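Local atomic coordinates of AT5g51070/K3K7_27 (Arabidopsis thaliana, PDB entry 5GKM), a protein that probably works as an ATP-hydrolysing Clp chaperone, ClpD, of which this chain is the helical N-terminal domain. Residues T35-L39 against S134-L139; L40-A44 against I57-R63. All coordinates share one frame; numbering follows the deposited sequence.

Contact 1 (T35-L39 against S134-L139); sequences TQHLL and SAGRVL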
loop_
_atom_site.group_PDB
_atom_site.type_symbol
_atom_site.label_atom_id
_atom_site.label_comp_id
_atom_site.label_asym_id
_atom_site.label_seq_id
_atom_site.Cartn_x
_atom_site.Cartn_y
_atom_site.Cartn_z
ATOM N N THR A 35 6.257 -2.315 -2.306
ATOM C CA THR A 35 4.996 -1.674 -2.588
ATOM C C THR A 35 3.832 -2.623 -2.753
ATOM O O THR A 35 2.747 -2.262 -2.512
ATOM C CB THR A 35 5.066 -0.637 -3.718
ATOM O OG1 THR A 35 5.627 -1.211 -4.876
ATOM C CG2 THR A 35 5.881 0.489 -3.260
ATOM N N GLN A 36 4.108 -3.823 -3.226
ATOM C CA GLN A 36 3.044 -4.814 -3.284
ATOM C C GLN A 36 2.527 -5.194 -1.873
ATOM O O GLN A 36 1.427 -5.556 -1.705
ATOM C CB GLN A 36 3.433 -6.056 -4.101
ATOM C CG GLN A 36 4.472 -6.955 -3.457
ATOM C CD GLN A 36 5.894 -6.554 -3.757
ATOM O OE1 GLN A 36 6.177 -5.451 -4.120
ATOM N NE2 GLN A 36 6.779 -7.504 -3.613
ATOM N N HIS A 37 3.413 -5.151 -0.903
ATOM C CA HIS A 37 3.027 -5.373 0.458
ATOM C C HIS A 37 2.187 -4.267 1.036
ATOM O O HIS A 37 1.308 -4.482 1.798
ATOM C CB HIS A 37 4.222 -5.705 1.336
ATOM C CG HIS A 37 5.138 -6.706 0.718
ATOM N ND1 HIS A 37 6.443 -6.474 0.500
ATOM C CD2 HIS A 37 4.883 -7.977 0.247
ATOM C CE1 HIS A 37 6.980 -7.538 -0.083
ATOM N NE2 HIS A 37 6.026 -8.464 -0.226
ATOM N N LEU A 38 2.548 -3.056 0.666
ATOM C CA LEU A 38 1.743 -1.913 1.040
ATOM C C LEU A 38 0.323 -2.040 0.440
ATOM O O LEU A 38 -0.623 -1.720 1.058
ATOM C CB LEU A 38 2.414 -0.631 0.561
ATOM C CG LEU A 38 1.647 0.628 0.918
ATOM C CD1 LEU A 38 1.410 0.780 2.422
ATOM C CD2 LEU A 38 2.355 1.837 0.354
ATOM N N LEU A 39 0.269 -2.545 -0.766
ATOM C CA LEU A 39 -1.021 -2.748 -1.380
ATOM C C LEU A 39 -1.833 -3.726 -0.554
ATOM O O LEU A 39 -2.959 -3.500 -0.316
ATOM C CB LEU A 39 -0.868 -3.252 -2.820
ATOM C CG LEU A 39 -2.155 -3.631 -3.528
ATOM C CD1 LEU A 39 -3.105 -2.454 -3.677
ATOM C CD2 LEU A 39 -1.810 -4.205 -4.883
ATOM N N SER A 134 5.267 -2.542 -9.134
ATOM C CA SER A 134 4.801 -3.687 -8.379
ATOM C C SER A 134 3.312 -3.707 -8.151
ATOM O O SER A 134 2.721 -4.696 -8.352
ATOM C CB SER A 134 5.550 -3.804 -7.054
ATOM O OG SER A 134 6.918 -3.864 -7.299
ATOM N N ALA A 135 2.732 -2.596 -7.785
ATOM C CA ALA A 135 1.285 -2.603 -7.550
ATOM C C ALA A 135 0.482 -2.961 -8.780
ATOM O O ALA A 135 -0.453 -3.680 -8.708
ATOM C CB ALA A 135 0.816 -1.260 -6.992
ATOM N N GLY A 136 0.916 -2.427 -9.893
ATOM C CA GLY A 136 0.301 -2.713 -11.144
ATOM C C GLY A 136 0.328 -4.164 -11.499
ATOM O O GLY A 136 -0.610 -4.617 -12.061
ATOM N N ARG A 137 1.398 -4.851 -11.186
ATOM C CA ARG A 137 1.435 -6.253 -11.524
ATOM C C ARG A 137 0.370 -7.042 -10.800
ATOM O O ARG A 137 -0.217 -7.910 -11.347
ATOM C CB ARG A 137 2.790 -6.832 -11.215
ATOM C CG ARG A 137 3.921 -6.180 -11.973
ATOM C CD ARG A 137 5.262 -6.672 -11.500
ATOM N NE ARG A 137 5.540 -7.990 -11.989
ATOM C CZ ARG A 137 6.618 -8.686 -11.660
ATOM N NH1 ARG A 137 7.513 -8.170 -10.847
ATOM N NH2 ARG A 137 6.824 -9.893 -12.147
ATOM N N VAL A 138 0.180 -6.748 -9.530
ATOM C CA VAL A 138 -0.852 -7.382 -8.778
ATOM C C VAL A 138 -2.254 -7.053 -9.299
ATOM O O VAL A 138 -3.057 -7.895 -9.438
ATOM C CB VAL A 138 -0.783 -6.942 -7.310
ATOM C CG1 VAL A 138 -1.866 -7.577 -6.478
ATOM C CG2 VAL A 138 0.567 -7.234 -6.737
ATOM N N LEU A 139 -2.489 -5.777 -9.582
ATOM C CA LEU A 139 -3.777 -5.386 -10.074
ATOM C C LEU A 139 -4.072 -6.050 -11.424
ATOM O O LEU A 139 -5.155 -6.449 -11.676
ATOM C CB LEU A 139 -3.943 -3.868 -10.099
ATOM C CG LEU A 139 -3.896 -3.210 -8.726
ATOM C CD1 LEU A 139 -3.942 -1.703 -8.862
ATOM C CD2 LEU A 139 -5.054 -3.609 -7.847
#

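Contact 2 (L40-A44 against I57-R63); sequences LGLIA and ITIDKAR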
loop_
_atom_site.group_PDB
_atom_site.type_symbol
_atom_site.label_atom_id
_atom_site.label_comp_id
_atom_site.label_asym_id
_atom_site.label_seq_id
_atom_site.Cartn_x
_atom_site.Cartn_y
_atom_site.Cartn_z
ATOM N N LEU A 40 -1.183 -4.777 -0.095
ATOM C CA LEU A 40 -1.865 -5.723 0.756
ATOM C C LEU A 40 -2.370 -5.094 2.063
ATOM O O LEU A 40 -3.434 -5.336 2.458
ATOM C CB LEU A 40 -1.008 -6.946 1.059
ATOM C CG LEU A 40 -0.626 -7.837 -0.113
ATOM C CD1 LEU A 40 0.241 -9.011 0.328
ATOM C CD2 LEU A 40 -1.852 -8.382 -0.813
ATOM N N GLY A 41 -1.556 -4.254 2.673
ATOM C CA GLY A 41 -1.977 -3.595 3.871
ATOM C C GLY A 41 -3.182 -2.691 3.699
ATOM O O GLY A 41 -4.017 -2.623 4.515
ATOM N N LEU A 42 -3.195 -1.979 2.588
ATOM C CA LEU A 42 -4.332 -1.140 2.276
ATOM C C LEU A 42 -5.591 -1.920 2.035
ATOM O O LEU A 42 -6.613 -1.534 2.454
ATOM C CB LEU A 42 -4.055 -0.270 1.043
ATOM C CG LEU A 42 -2.984 0.818 1.216
ATOM C CD1 LEU A 42 -2.545 1.312 -0.146
ATOM C CD2 LEU A 42 -3.405 1.980 2.081
ATOM N N ILE A 43 -5.457 -3.011 1.325
ATOM C CA ILE A 43 -6.585 -3.911 1.111
ATOM C C ILE A 43 -7.090 -4.516 2.417
ATOM O O ILE A 43 -8.248 -4.529 2.659
ATOM C CB ILE A 43 -6.265 -5.022 0.077
ATOM C CG1 ILE A 43 -6.018 -4.393 -1.299
ATOM C CG2 ILE A 43 -7.384 -6.041 -0.016
ATOM C CD1 ILE A 43 -5.373 -5.297 -2.282
ATOM N N ALA A 44 -6.163 -4.931 3.247
ATOM C CA ALA A 44 -6.558 -5.499 4.509
ATOM C C ALA A 44 -7.293 -4.500 5.415
ATOM O O ALA A 44 -8.120 -4.854 6.197
ATOM C CB ALA A 44 -5.365 -6.092 5.225
ATOM N N ILE A 57 -12.137 -6.251 -4.874
ATOM C CA ILE A 57 -10.923 -6.910 -4.491
ATOM C C ILE A 57 -10.950 -7.231 -3.021
ATOM O O ILE A 57 -11.289 -6.429 -2.260
ATOM C CB ILE A 57 -9.699 -6.047 -4.806
ATOM C CG1 ILE A 57 -9.471 -6.004 -6.299
ATOM C CG2 ILE A 57 -8.430 -6.600 -4.176
ATOM C CD1 ILE A 57 -8.476 -4.968 -6.728
ATOM N N THR A 58 -10.512 -8.421 -2.676
ATOM C CA THR A 58 -10.449 -8.864 -1.303
ATOM C C THR A 58 -9.062 -9.337 -0.984
ATOM O O THR A 58 -8.358 -9.685 -1.848
ATOM C CB THR A 58 -11.396 -10.065 -0.987
ATOM O OG1 THR A 58 -11.129 -11.148 -1.854
ATOM C CG2 THR A 58 -12.792 -9.657 -1.101
ATOM N N ILE A 59 -8.735 -9.357 0.298
ATOM C CA ILE A 59 -7.401 -9.662 0.744
ATOM C C ILE A 59 -6.905 -11.066 0.367
ATOM O O ILE A 59 -5.790 -11.212 -0.019
ATOM C CB ILE A 59 -7.238 -9.335 2.242
ATOM C CG1 ILE A 59 -5.798 -9.451 2.675
ATOM C CG2 ILE A 59 -8.145 -10.183 3.122
ATOM C CD1 ILE A 59 -4.871 -8.448 2.066
ATOM N N ASP A 60 -7.761 -12.061 0.447
ATOM C CA ASP A 60 -7.290 -13.378 0.090
ATOM C C ASP A 60 -6.873 -13.541 -1.332
ATOM O O ASP A 60 -5.887 -14.129 -1.636
ATOM C CB ASP A 60 -8.300 -14.437 0.529
ATOM C CG ASP A 60 -8.297 -14.632 2.052
ATOM O OD1 ASP A 60 -7.211 -14.704 2.696
ATOM O OD2 ASP A 60 -9.400 -14.628 2.598
ATOM N N LYS A 61 -7.658 -12.982 -2.206
ATOM C CA LYS A 61 -7.296 -12.991 -3.594
ATOM C C LYS A 61 -6.029 -12.215 -3.855
ATOM O O LYS A 61 -5.206 -12.644 -4.557
ATOM C CB LYS A 61 -8.428 -12.429 -4.446
ATOM C CG LYS A 61 -9.658 -13.297 -4.502
ATOM C CD LYS A 61 -9.397 -14.575 -5.253
ATOM C CE LYS A 61 -10.714 -15.283 -5.571
ATOM N NZ LYS A 61 -11.161 -16.004 -4.351
ATOM N N ALA A 62 -5.925 -11.062 -3.226
ATOM C CA ALA A 62 -4.733 -10.265 -3.384
ATOM C C ALA A 62 -3.489 -10.982 -2.879
ATOM O O ALA A 62 -2.526 -10.982 -3.528
ATOM C CB ALA A 62 -4.896 -8.898 -2.734
ATOM N N ARG A 63 -3.585 -11.643 -1.761
ATOM C CA ARG A 63 -2.465 -12.415 -1.255
ATOM C C ARG A 63 -2.000 -13.556 -2.187
ATOM O O ARG A 63 -0.848 -13.715 -2.395
ATOM C CB ARG A 63 -2.819 -13.020 0.096
ATOM C CG ARG A 63 -2.939 -12.042 1.220
ATOM C CD ARG A 63 -3.371 -12.795 2.478
ATOM N NE ARG A 63 -3.412 -11.943 3.641
ATOM C CZ ARG A 63 -4.334 -12.017 4.565
ATOM N NH1 ARG A 63 -5.254 -12.943 4.457
ATOM N NH2 ARG A 63 -4.348 -11.177 5.567
#

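Contact 1 (T35-L39 against S134-L139)
Helix 35-39 meets helix 134-139 with their N-to-C directions 53° apart and their axes 8.6 Å apart at the closest point, and the backbones come nearest where the CA atoms of Gln36 and Ala135 lie 5.1 Å from each other. So near an approach suits the small residues that the later helix places here, Ser134 and Ala135. The apolar end of the contact is built round one methyl group: Leu39 and Val138 reach toward each other tip to tip, and Leu39 CD2 lies 3.7 Å from Val138 CG1. With CG anti to the backbone N (chi1 174°), Leu39 extends its branch toward the other helix, where the same CD2 also approaches Ala135 CB at 4.5 Å and Leu139 CD2 at 4.4 Å. The second methyl of Val138, CG2, rests against the aliphatic root of Gln36, 4.1 Å from its CB; a beta-branched residue can thus serve two neighbours at once. At the polar end Ser134 CB rests against two oxygens, 3.4 Å from Thr35 OG1 and 3.4 Å from Gln36 OE1. Gln36 reaches this place because its chain bends at chi2 (-87°), carrying the amide back beside Ser134 while NE2 bonds to Gln79. The hydroxyls are engaged by acidic residues just before the later helix: Thr35 OG1 bonds to Asp131, whose carboxylate also accepts the N-H of Ala135, and Ser134 OG bonds to Asp132. Trp70 of helix 59-71 packs on Gln36, Ser134 and Val138. Within this Clp N-terminal domain the two segments meet through van der Waals packing, and the buried polar groups of Thr35 and Ser134 are satisfied by Asp131 and Asp132, an acidic pair that would probably favour the start of the helix electrostatically.

Contact 2 (L40-A44 against I57-R63)
Ile43 and Ala62 meet where the end of helix 35-45 runs antiparallel to the start of helix 59-71 in the Clp N-terminal domain, the segment axes 9.6 Å apart at closest approach and their N-to-C directions 166° apart. The tight part joins apolar side chains, though two methyls also press on backbone atoms. Ala62, short enough to let two larger side chains close over it, receives Leu40 CD2 on its CB at 3.6 Å and Ile43 CD1 at 3.7 Å. Ile43 divides its branches: CD1 also reaches Ile57 CG2 at 3.8 Å, the side chains crossing at about a right angle, while CG2, anti to the backbone N, presses on Ile59 N at 3.6 Å where the helix begins.

Toward solvent the contact thins. Ala44 meets Ile59 CD1 with CB and backbone N, and Leu40 CD2 lies against the backbone N of Arg63, whose CG is slightly farther. The Arg63 guanidinium forms a salt bridge from NE to Glu24 of helix 12-27 and a second from NH1 to Asp60, with a weak hydrogen bond; Ile59 CG1 lies 3.4 Å above its plane, over the centre. Ile59 turns its other end inward, CD1 lying 3.5 Å from Leu40 O.

From the N terminus, helix 12-27 comes first, then helix 35-45, which serves both contacts: its opening turn enters contact 1 and its following residues contact 2. The chain soon turns back, and 57-63 closes the short loop of contact 2 by laying the start of helix 59-71 antiparallel to helix 35-45. Only after helices 97-112 and 120-130 does 134-139 return to close contact 1, so contact 2 is nested within that much longer loop. The contacts, centred about 10 Å apart, touch where Leu139 CD2 packs 3.8 Å from Ile57 CD1, so a loop residue shortly before helix 59-71 meets helix 134-142, and helix 35-45 packs against both helices.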